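Local coordinates for glycoside Hydrolase (Bacteroides uniformis, PDB 5T99), which probably hydrolyses beta-galactosidic bonds as a family 2 glycoside hydrolase of an agarose metabolic pathway, and binds the inhibitor galactoisofagomine in its active-site pocket, at residues 332-337 and 358-363. Sequence-based numbering, arbitrary orientation. Where two conformers were deposited one is given.
Sequences RKLQIM and DLCDRM
Leu334 and Met363 reach across the gap between two helices and make the larger part of this contact. The interaction is apolar. Met363 CE lies 3.4 Å from Leu334 CB, and Met363 SD follows at 3.8 Å from the same Leu334 CB. The methionine chain runs extended through chi2 (166°) and bends at chi3 (70°), which lays its methyl against the 332-337 backbone. There Met363 CE also sits 3.4 Å from Gln335 N. Gln335 CG flanks this methyl at 3.7 Å from Met363 CE, with the two side chains crossing at about a right angle. The amide end of Gln335 plays a different role, since its OE1 is hydrogen-bonded to Arg328. An alanine in place of Met363 would probably open a gap beside Leu334 CB and take the methyl away from Gln335 CG.

A second apolar group forms at the end of Leu334. Leu334 CD1 touches Leu359 CB at 3.7 Å and lies 4.1 Å from Cys360 SG.

The axes of the two segments come within 10.7 Å at 39°, and Leu334 and Met363 fill space between them from either helix. Strand 344-346 links the helices and pairs in parallel with strand 366-370, as in the repeating beta-alpha units of a TIM barrel. Between 332-337 and 358-363 the contact therefore rests on the packing of aliphatic and sulfur atoms. A polar link between the two helices, the hydrogen bond from Lys338 NZ to Met363 O, lies beside it.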
loop_
_atom_site.group_PDB
_atom_site.type_symbol
_atom_site.label_atom_id
_atom_site.label_comp_id
_atom_site.label_asym_id
_atom_site.label_seq_id
_atom_site.Cartn_x
_atom_site.Cartn_y
_atom_site.Cartn_z
ATOM N N ARG A 332 1.888 1.569 9.467
ATOM C CA ARG A 332 1.760 2.992 9.792
ATOM C C ARG A 332 0.955 3.744 8.734
ATOM O O ARG A 332 0.004 4.474 9.063
ATOM C CB ARG A 332 3.143 3.619 9.939
ATOM C CG ARG A 332 3.150 5.119 10.162
ATOM C CD ARG A 332 4.558 5.584 10.453
ATOM N NE ARG A 332 4.663 7.032 10.537
ATOM C CZ ARG A 332 4.956 7.858 9.529
ATOM N NH1 ARG A 332 5.166 7.415 8.284
ATOM N NH2 ARG A 332 5.049 9.160 9.780
ATOM N N LYS A 333 1.334 3.558 7.475
ATOM C CA LYS A 333 0.606 4.160 6.348
ATOM C C LYS A 333 -0.884 3.809 6.384
ATOM O O LYS A 333 -1.719 4.681 6.297
ATOM C CB LYS A 333 1.236 3.731 5.022
ATOM C CG LYS A 333 0.640 4.406 3.803
ATOM C CD LYS A 333 1.578 4.359 2.607
ATOM C CE LYS A 333 1.841 2.944 2.124
ATOM N NZ LYS A 333 2.809 2.947 0.990
ATOM N N LEU A 334 -1.207 2.539 6.567
ATOM C CA LEU A 334 -2.607 2.108 6.635
ATOM C C LEU A 334 -3.333 2.628 7.879
ATOM O O LEU A 334 -4.504 3.024 7.788
ATOM C CB LEU A 334 -2.706 0.577 6.527
ATOM C CG LEU A 334 -2.242 0.022 5.168
ATOM C CD1 LEU A 334 -2.214 -1.488 5.188
ATOM C CD2 LEU A 334 -3.142 0.501 4.038
ATOM N N GLN A 335 -2.637 2.656 9.020
ATOM C CA GLN A 335 -3.198 3.210 10.262
ATOM C C GLN A 335 -3.573 4.691 10.124
ATOM O O GLN A 335 -4.649 5.120 10.568
ATOM C CB GLN A 335 -2.208 3.065 11.408
ATOM C CG GLN A 335 -2.099 1.657 11.956
ATOM C CD GLN A 335 -0.993 1.519 12.987
ATOM O OE1 GLN A 335 -0.039 2.308 13.014
ATOM N NE2 GLN A 335 -1.110 0.507 13.842
ATOM N N ILE A 336 -2.674 5.455 9.508
ATOM C CA ILE A 336 -2.918 6.883 9.262
ATOM C C ILE A 336 -4.115 7.046 8.325
ATOM O O ILE A 336 -5.008 7.852 8.591
ATOM C CB ILE A 336 -1.633 7.606 8.783
ATOM C CG1 ILE A 336 -0.664 7.746 9.972
ATOM C CG2 ILE A 336 -1.933 8.977 8.197
ATOM C CD1 ILE A 336 0.762 8.074 9.585
ATOM N N MET A 337 -4.168 6.243 7.268
ATOM C CA MET A 337 -5.355 6.232 6.403
ATOM C C MET A 337 -6.649 5.877 7.177
ATOM O O MET A 337 -7.670 6.556 7.001
ATOM C CB MET A 337 -5.137 5.331 5.183
ATOM C CG MET A 337 -4.078 5.847 4.217
ATOM S SD MET A 337 -4.563 7.362 3.349
ATOM C CE MET A 337 -3.828 8.625 4.387
ATOM N N ASP A 358 -1.651 -8.692 3.658
ATOM C CA ASP A 358 -1.820 -9.266 4.995
ATOM C C ASP A 358 -2.261 -8.194 5.981
ATOM O O ASP A 358 -3.117 -8.452 6.818
ATOM C CB ASP A 358 -0.552 -9.964 5.500
ATOM C CG ASP A 358 -0.256 -11.254 4.760
ATOM O OD1 ASP A 358 -1.200 -11.890 4.233
ATOM O OD2 ASP A 358 0.933 -11.638 4.704
ATOM N N LEU A 359 -1.719 -6.984 5.860
ATOM C CA LEU A 359 -2.113 -5.880 6.738
ATOM C C LEU A 359 -3.550 -5.464 6.496
ATOM O O LEU A 359 -4.312 -5.282 7.448
ATOM C CB LEU A 359 -1.156 -4.686 6.600
ATOM C CG LEU A 359 0.249 -4.930 7.184
ATOM C CD1 LEU A 359 1.236 -3.867 6.718
ATOM C CD2 LEU A 359 0.193 -4.955 8.702
ATOM N N CYS A 360 -3.928 -5.332 5.229
ATOM C CA CYS A 360 -5.312 -4.988 4.865
ATOM C C CYS A 360 -6.291 -6.003 5.437
ATOM O O CYS A 360 -7.307 -5.614 6.009
ATOM C CB CYS A 360 -5.487 -4.890 3.336
ATOM S SG CYS A 360 -4.619 -3.495 2.563
ATOM N N ASP A 361 -5.970 -7.291 5.294
ATOM C CA ASP A 361 -6.733 -8.378 5.932
ATOM C C ASP A 361 -6.886 -8.128 7.447
ATOM O O ASP A 361 -8.009 -8.079 7.967
ATOM C CB ASP A 361 -6.054 -9.746 5.735
ATOM C CG ASP A 361 -6.049 -10.232 4.286
ATOM O OD1 ASP A 361 -6.820 -9.735 3.453
ATOM O OD2 ASP A 361 -5.260 -11.159 3.986
ATOM N N ARG A 362 -5.746 -7.971 8.126
ATOM C CA ARG A 362 -5.698 -7.741 9.579
ATOM C C ARG A 362 -6.375 -6.454 10.049
ATOM O O ARG A 362 -6.884 -6.408 11.162
ATOM C CB ARG A 362 -4.250 -7.749 10.078
ATOM C CG ARG A 362 -3.874 -9.016 10.820
ATOM C CD ARG A 362 -2.370 -9.177 11.011
ATOM N NE ARG A 362 -1.644 -7.917 11.178
ATOM C CZ ARG A 362 -1.552 -7.234 12.315
ATOM N NH1 ARG A 362 -0.859 -6.105 12.345
ATOM N NH2 ARG A 362 -2.162 -7.668 13.415
ATOM N N MET A 363 -6.379 -5.424 9.205
ATOM C CA MET A 363 -6.922 -4.095 9.565
ATOM C C MET A 363 -8.326 -3.799 9.001
ATOM O O MET A 363 -8.847 -2.692 9.175
ATOM C CB MET A 363 -5.922 -3.008 9.143
ATOM C CG MET A 363 -4.608 -3.056 9.926
ATOM S SD MET A 363 -3.277 -2.072 9.203
ATOM C CE MET A 363 -3.915 -0.434 9.517
#